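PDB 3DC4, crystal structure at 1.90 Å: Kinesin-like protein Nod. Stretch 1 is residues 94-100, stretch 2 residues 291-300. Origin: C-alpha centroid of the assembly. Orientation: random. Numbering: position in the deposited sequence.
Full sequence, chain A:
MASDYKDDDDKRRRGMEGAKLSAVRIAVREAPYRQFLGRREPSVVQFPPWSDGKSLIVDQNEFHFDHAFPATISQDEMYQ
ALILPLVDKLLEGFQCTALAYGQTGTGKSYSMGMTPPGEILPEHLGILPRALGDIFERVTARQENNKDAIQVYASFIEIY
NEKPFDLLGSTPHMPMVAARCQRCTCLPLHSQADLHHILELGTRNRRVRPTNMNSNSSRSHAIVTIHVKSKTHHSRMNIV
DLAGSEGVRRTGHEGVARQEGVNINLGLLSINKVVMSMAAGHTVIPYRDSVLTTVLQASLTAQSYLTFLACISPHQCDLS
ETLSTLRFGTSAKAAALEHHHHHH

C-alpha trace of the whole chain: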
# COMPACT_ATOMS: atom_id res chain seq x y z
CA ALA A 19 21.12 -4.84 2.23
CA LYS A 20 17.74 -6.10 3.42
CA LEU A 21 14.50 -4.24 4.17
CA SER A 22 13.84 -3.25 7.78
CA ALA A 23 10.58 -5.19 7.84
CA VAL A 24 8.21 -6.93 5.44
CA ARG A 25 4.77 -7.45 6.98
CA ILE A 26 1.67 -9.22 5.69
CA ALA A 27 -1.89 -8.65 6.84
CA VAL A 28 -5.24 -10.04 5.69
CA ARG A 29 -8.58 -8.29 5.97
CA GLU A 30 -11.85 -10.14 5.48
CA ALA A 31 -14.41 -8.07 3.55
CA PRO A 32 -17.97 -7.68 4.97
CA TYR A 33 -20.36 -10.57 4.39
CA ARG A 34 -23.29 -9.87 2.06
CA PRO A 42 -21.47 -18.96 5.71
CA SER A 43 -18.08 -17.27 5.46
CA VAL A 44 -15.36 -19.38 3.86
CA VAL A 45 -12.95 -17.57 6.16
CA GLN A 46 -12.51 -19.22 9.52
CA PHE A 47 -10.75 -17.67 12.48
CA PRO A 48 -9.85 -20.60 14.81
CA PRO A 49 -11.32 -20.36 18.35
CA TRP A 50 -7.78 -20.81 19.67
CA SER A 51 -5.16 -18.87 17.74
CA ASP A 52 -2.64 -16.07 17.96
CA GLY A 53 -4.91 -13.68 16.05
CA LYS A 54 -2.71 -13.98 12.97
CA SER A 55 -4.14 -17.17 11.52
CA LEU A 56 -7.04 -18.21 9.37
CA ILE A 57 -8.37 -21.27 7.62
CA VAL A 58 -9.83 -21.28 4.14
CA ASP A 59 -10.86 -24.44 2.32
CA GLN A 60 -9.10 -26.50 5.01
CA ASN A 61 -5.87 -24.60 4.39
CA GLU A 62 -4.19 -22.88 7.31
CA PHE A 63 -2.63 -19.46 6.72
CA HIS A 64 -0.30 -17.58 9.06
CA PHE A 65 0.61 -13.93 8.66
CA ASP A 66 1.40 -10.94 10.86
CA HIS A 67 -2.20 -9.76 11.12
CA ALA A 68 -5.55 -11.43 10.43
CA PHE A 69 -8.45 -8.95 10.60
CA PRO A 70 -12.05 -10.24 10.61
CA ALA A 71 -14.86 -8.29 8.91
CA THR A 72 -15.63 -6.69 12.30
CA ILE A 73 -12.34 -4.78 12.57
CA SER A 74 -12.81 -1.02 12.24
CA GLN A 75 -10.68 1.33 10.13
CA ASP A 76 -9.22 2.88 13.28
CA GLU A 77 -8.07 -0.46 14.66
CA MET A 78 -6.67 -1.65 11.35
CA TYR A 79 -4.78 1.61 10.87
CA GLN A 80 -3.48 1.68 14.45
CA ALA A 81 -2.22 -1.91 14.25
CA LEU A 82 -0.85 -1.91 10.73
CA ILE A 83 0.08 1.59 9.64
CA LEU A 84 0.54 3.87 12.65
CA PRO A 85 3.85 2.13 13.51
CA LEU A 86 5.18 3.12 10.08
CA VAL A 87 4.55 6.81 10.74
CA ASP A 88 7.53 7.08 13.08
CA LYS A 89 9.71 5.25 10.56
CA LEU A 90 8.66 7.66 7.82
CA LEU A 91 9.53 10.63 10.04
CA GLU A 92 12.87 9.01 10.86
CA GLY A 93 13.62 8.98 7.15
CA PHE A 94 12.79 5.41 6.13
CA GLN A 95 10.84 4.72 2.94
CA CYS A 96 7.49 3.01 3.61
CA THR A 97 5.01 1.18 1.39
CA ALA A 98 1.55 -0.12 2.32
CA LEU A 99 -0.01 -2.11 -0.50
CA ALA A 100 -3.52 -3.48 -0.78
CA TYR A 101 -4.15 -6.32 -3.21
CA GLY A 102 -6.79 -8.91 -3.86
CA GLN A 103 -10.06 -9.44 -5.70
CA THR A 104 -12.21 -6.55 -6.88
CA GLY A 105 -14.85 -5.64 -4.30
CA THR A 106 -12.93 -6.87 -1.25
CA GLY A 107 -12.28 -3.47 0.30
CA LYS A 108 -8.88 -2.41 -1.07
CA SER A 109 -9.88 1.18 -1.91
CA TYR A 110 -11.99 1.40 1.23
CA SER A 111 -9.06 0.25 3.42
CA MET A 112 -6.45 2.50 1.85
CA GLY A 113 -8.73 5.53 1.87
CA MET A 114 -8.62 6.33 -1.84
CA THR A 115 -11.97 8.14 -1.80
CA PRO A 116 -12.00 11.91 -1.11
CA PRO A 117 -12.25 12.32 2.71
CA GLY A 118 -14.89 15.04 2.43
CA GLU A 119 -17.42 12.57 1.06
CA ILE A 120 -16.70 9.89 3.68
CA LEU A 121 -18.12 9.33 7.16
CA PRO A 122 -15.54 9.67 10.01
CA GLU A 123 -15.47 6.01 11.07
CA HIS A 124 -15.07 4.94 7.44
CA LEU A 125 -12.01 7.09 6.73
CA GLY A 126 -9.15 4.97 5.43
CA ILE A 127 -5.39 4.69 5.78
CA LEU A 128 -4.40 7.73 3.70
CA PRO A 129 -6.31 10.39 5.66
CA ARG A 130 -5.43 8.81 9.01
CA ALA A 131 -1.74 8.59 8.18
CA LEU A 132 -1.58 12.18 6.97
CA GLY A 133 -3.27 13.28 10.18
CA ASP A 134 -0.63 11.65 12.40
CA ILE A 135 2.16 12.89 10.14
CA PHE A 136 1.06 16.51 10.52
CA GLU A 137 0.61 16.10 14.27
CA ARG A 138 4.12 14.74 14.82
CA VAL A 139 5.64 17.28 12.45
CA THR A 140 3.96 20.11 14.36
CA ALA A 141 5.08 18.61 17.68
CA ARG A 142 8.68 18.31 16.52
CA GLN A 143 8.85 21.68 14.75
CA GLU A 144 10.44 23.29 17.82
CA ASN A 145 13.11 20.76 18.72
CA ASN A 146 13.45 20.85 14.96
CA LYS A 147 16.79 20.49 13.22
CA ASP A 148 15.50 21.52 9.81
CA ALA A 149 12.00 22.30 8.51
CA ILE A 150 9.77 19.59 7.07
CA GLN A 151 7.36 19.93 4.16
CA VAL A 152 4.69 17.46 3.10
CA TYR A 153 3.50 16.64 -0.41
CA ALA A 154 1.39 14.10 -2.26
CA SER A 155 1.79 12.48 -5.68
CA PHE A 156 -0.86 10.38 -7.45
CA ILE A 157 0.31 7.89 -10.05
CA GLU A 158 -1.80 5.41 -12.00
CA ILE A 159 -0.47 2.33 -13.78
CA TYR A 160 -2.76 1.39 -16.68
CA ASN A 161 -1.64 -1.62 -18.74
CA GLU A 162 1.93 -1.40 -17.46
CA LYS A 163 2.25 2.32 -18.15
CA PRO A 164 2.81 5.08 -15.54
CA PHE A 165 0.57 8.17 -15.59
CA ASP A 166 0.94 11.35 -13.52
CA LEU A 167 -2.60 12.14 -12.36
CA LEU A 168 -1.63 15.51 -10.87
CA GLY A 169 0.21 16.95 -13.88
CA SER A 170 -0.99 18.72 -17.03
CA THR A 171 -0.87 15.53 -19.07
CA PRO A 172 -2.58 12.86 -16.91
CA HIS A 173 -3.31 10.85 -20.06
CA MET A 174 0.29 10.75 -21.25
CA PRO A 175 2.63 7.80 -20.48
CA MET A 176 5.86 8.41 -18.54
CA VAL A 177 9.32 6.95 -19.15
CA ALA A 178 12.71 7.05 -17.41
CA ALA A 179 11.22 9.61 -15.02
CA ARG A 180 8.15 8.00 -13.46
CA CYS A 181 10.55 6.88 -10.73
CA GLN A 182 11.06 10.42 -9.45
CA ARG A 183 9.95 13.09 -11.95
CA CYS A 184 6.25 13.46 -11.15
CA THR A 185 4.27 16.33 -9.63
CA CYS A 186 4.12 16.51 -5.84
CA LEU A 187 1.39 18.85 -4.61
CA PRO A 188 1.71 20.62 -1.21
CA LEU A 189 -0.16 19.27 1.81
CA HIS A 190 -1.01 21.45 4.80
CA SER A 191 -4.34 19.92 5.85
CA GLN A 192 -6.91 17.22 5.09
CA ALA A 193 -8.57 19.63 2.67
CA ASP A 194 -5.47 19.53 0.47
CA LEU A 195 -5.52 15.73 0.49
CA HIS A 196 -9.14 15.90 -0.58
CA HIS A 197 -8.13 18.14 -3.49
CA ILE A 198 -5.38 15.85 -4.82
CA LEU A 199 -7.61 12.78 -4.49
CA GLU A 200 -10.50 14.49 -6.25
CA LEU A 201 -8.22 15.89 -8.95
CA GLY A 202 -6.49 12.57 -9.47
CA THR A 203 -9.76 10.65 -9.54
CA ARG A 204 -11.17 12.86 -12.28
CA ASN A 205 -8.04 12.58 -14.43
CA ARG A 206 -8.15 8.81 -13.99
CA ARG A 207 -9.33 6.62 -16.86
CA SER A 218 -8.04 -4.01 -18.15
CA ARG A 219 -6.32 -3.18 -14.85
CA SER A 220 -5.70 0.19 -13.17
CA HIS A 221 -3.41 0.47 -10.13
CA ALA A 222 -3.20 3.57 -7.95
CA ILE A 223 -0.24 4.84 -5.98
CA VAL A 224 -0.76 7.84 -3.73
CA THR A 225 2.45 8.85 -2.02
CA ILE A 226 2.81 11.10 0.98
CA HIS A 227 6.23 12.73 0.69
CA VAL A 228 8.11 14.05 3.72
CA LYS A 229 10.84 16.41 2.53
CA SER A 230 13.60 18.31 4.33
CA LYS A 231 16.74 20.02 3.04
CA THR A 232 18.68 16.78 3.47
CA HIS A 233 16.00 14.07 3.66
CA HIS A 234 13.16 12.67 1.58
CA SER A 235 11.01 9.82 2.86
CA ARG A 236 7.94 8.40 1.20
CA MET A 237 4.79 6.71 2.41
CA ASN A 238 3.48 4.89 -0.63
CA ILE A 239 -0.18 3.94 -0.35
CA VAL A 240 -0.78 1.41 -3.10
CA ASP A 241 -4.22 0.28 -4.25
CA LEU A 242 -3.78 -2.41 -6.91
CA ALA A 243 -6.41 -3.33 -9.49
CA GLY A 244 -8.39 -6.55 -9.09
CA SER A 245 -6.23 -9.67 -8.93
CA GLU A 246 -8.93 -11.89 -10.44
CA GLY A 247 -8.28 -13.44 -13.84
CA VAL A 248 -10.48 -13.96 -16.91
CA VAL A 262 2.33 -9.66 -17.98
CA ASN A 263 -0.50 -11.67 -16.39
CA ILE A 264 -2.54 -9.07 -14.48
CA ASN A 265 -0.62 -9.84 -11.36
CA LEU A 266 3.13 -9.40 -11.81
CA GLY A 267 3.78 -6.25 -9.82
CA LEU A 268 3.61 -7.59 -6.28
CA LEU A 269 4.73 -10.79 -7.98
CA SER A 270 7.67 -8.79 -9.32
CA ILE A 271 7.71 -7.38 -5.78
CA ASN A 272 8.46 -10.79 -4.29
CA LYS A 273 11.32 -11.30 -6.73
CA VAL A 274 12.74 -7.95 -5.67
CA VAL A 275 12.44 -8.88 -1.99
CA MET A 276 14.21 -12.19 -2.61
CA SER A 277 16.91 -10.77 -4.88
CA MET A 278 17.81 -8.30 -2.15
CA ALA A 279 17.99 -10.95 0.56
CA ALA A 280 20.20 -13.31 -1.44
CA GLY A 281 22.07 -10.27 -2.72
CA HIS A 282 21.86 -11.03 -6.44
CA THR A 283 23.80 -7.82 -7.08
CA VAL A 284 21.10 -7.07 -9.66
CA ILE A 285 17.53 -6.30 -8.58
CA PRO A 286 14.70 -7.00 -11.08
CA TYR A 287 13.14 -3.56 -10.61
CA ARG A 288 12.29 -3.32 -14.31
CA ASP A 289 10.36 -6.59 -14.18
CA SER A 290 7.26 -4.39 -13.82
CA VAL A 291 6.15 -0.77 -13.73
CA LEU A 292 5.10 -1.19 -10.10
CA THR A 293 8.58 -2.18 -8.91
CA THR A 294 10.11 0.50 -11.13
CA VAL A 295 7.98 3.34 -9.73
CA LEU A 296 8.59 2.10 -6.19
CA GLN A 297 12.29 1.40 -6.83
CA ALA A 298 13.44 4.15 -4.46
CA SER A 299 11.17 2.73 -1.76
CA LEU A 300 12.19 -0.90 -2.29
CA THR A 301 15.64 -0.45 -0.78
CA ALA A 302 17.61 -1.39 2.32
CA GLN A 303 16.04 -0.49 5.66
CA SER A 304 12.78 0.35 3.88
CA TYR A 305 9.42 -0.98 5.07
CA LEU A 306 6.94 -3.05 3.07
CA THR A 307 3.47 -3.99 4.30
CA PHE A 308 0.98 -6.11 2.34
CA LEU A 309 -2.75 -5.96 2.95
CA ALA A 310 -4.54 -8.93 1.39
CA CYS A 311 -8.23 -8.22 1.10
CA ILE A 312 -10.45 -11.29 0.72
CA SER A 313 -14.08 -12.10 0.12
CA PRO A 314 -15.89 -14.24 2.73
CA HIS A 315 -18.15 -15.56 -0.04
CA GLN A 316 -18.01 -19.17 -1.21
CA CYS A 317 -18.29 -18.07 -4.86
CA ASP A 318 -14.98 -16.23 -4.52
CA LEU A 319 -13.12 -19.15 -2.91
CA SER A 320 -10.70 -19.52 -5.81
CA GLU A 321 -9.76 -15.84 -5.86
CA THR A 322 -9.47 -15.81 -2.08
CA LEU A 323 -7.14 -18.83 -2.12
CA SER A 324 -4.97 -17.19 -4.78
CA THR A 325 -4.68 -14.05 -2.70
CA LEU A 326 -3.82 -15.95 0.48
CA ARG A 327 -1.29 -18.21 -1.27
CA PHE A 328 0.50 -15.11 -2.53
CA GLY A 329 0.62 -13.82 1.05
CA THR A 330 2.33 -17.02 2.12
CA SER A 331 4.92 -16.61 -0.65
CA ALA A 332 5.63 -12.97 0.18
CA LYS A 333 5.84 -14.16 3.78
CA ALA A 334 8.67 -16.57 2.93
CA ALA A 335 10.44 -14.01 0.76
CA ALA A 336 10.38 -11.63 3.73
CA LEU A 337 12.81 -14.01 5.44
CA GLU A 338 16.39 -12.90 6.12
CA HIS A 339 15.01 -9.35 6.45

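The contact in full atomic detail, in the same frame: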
# COMPACT_ATOMS: atom_id res chain seq x y z
N PHE A 94 12.88 6.67 6.87
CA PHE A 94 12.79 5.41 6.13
C PHE A 94 11.64 5.42 5.13
O PHE A 94 10.60 6.02 5.38
CB PHE A 94 12.62 4.23 7.11
CG PHE A 94 13.75 4.09 8.10
CD1 PHE A 94 13.73 4.78 9.31
CD2 PHE A 94 14.85 3.28 7.82
CE1 PHE A 94 14.77 4.66 10.22
CE2 PHE A 94 15.90 3.16 8.72
CZ PHE A 94 15.86 3.85 9.93
N GLN A 95 11.86 4.80 3.97
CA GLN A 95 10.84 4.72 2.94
C GLN A 95 9.84 3.66 3.40
O GLN A 95 10.23 2.63 3.95
CB GLN A 95 11.46 4.30 1.60
CG GLN A 95 12.69 5.12 1.18
CD GLN A 95 12.46 6.61 1.22
OE1 GLN A 95 11.39 7.10 0.85
NE2 GLN A 95 13.48 7.35 1.66
N CYS A 96 8.55 3.92 3.18
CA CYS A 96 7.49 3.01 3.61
C CYS A 96 6.47 2.77 2.51
O CYS A 96 6.08 3.70 1.81
CB CYS A 96 6.76 3.58 4.83
SG CYS A 96 7.77 3.86 6.30
N THR A 97 6.01 1.53 2.40
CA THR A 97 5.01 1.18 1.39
C THR A 97 3.93 0.28 2.01
O THR A 97 4.24 -0.71 2.66
CB THR A 97 5.66 0.44 0.21
OG1 THR A 97 6.64 1.30 -0.40
CG2 THR A 97 4.61 0.07 -0.83
N ALA A 98 2.67 0.66 1.82
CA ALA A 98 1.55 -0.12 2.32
C ALA A 98 0.77 -0.42 1.04
O ALA A 98 0.30 0.49 0.36
CB ALA A 98 0.70 0.69 3.31
N LEU A 99 0.66 -1.70 0.72
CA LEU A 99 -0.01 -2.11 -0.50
C LEU A 99 -1.18 -3.06 -0.31
O LEU A 99 -1.05 -4.11 0.32
CB LEU A 99 1.03 -2.73 -1.45
CG LEU A 99 0.60 -3.28 -2.81
CD1 LEU A 99 1.82 -3.30 -3.73
CD2 LEU A 99 0.02 -4.68 -2.66
N ALA A 100 -2.32 -2.67 -0.87
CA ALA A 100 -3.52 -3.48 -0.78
C ALA A 100 -3.66 -4.22 -2.11
O ALA A 100 -3.48 -3.65 -3.19
CB ALA A 100 -4.76 -2.60 -0.55
N VAL A 291 6.25 -2.20 -13.97
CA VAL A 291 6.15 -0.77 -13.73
C VAL A 291 6.02 -0.49 -12.24
O VAL A 291 6.56 0.49 -11.74
CB VAL A 291 4.93 -0.18 -14.45
CG1 VAL A 291 4.83 1.31 -14.15
CG2 VAL A 291 5.06 -0.41 -15.95
N LEU A 292 5.30 -1.36 -11.53
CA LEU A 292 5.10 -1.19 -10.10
C LEU A 292 6.43 -1.15 -9.33
O LEU A 292 6.66 -0.26 -8.52
CB LEU A 292 4.23 -2.32 -9.55
CG LEU A 292 3.79 -2.21 -8.08
CD1 LEU A 292 3.05 -0.90 -7.85
CD2 LEU A 292 2.90 -3.39 -7.74
N THR A 293 7.30 -2.12 -9.60
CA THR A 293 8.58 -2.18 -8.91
C THR A 293 9.56 -1.11 -9.41
O THR A 293 10.55 -0.81 -8.75
CB THR A 293 9.22 -3.58 -9.03
OG1 THR A 293 9.18 -4.03 -10.39
CG2 THR A 293 8.48 -4.58 -8.14
N THR A 294 9.27 -0.54 -10.57
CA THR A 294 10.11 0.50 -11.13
C THR A 294 9.75 1.82 -10.44
O THR A 294 10.62 2.54 -9.95
CB THR A 294 9.90 0.63 -12.65
OG1 THR A 294 10.36 -0.56 -13.30
CG2 THR A 294 10.67 1.82 -13.21
N VAL A 295 8.45 2.12 -10.38
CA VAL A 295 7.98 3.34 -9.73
C VAL A 295 8.35 3.35 -8.25
O VAL A 295 8.70 4.39 -7.69
CB VAL A 295 6.46 3.49 -9.87
CG1 VAL A 295 5.98 4.70 -9.07
CG2 VAL A 295 6.09 3.65 -11.34
N LEU A 296 8.28 2.19 -7.61
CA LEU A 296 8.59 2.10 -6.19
C LEU A 296 10.05 1.70 -5.93
O LEU A 296 10.40 1.33 -4.82
CB LEU A 296 7.64 1.10 -5.50
CG LEU A 296 6.14 1.39 -5.62
CD1 LEU A 296 5.34 0.26 -4.99
CD2 LEU A 296 5.81 2.72 -4.94
N GLN A 297 10.89 1.78 -6.96
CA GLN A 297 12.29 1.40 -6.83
C GLN A 297 13.01 2.08 -5.67
O GLN A 297 13.75 1.44 -4.93
CB GLN A 297 13.04 1.71 -8.12
CG GLN A 297 14.42 1.09 -8.17
CD GLN A 297 15.13 1.41 -9.46
OE1 GLN A 297 14.52 1.43 -10.52
NE2 GLN A 297 16.43 1.68 -9.36
N ALA A 298 12.80 3.39 -5.53
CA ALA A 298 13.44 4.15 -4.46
C ALA A 298 12.92 3.74 -3.09
O ALA A 298 13.58 3.98 -2.08
CB ALA A 298 13.22 5.65 -4.68
N SER A 299 11.74 3.14 -3.04
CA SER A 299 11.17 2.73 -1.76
C SER A 299 11.45 1.26 -1.44
O SER A 299 11.30 0.83 -0.30
CB SER A 299 9.66 3.00 -1.74
OG SER A 299 9.42 4.40 -1.82
N LEU A 300 11.87 0.51 -2.46
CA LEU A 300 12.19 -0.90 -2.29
C LEU A 300 13.70 -1.06 -2.12
O LEU A 300 14.37 -1.72 -2.90
CB LEU A 300 11.72 -1.69 -3.52
CG LEU A 300 10.20 -1.75 -3.70
CD1 LEU A 300 9.84 -2.46 -4.99
CD2 LEU A 300 9.58 -2.47 -2.50
O HOH W 1 8.81 0.91 1.14

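How do the two backbones lie against each other? Residues 96-100 form an extended strand, while stretch 2 begins as a helix at 291-295, and Leu296 is the first residue to leave helical phi/psi. The chains come together at one end and diverge at the other: the CA atoms of Gln95 and Ser299 are 5.1 Å apart, those of Leu99 and Leu292 10.9 Å. Beyond the helix the chain stays compact, with Ser299 N donating to Leu296 O at 2.9 Å.

Which strand residues face the second stretch? The alternation of an extended chain decides this. Gln95, Thr97 and Leu99 direct their CA-to-CB bonds toward it, whereas Cys96 points away. No direct hydrogen bond joins the stretches, so packing carries most of the contact, which buries 273 Å² in total.

What fills the wider gap? Leucine side chains reach across it. Leu99 CD1 meets Leu292 CD2 at 4.2 Å, and Thr97 CG2 lies 4.2 Å from Leu296 CD1. Long, branched and apolar, the leucines can span the separation between backbones without leaving polar groups unsatisfied in the buried interior.

How does the close end pack, and where does polarity enter? Gln95 CB sits 3.7 Å from Ser299 CA, and Gln95 CG is 3.6 Å from Ala298 O; the aliphatic part of the glutamine thus lies along the backbone, while its amide atoms OE1 and NE2 bond elsewhere in the structure. The small serine suits this close approach. Thr97 serves two roles: its methyl CG2 packs against leucine, and its hydroxyl OG1, 3.7 Å from Ser299 CB, donates to a water at 2.7 Å. That same water donates to Ser299 O at 2.9 Å, completing a bridge between the stretches.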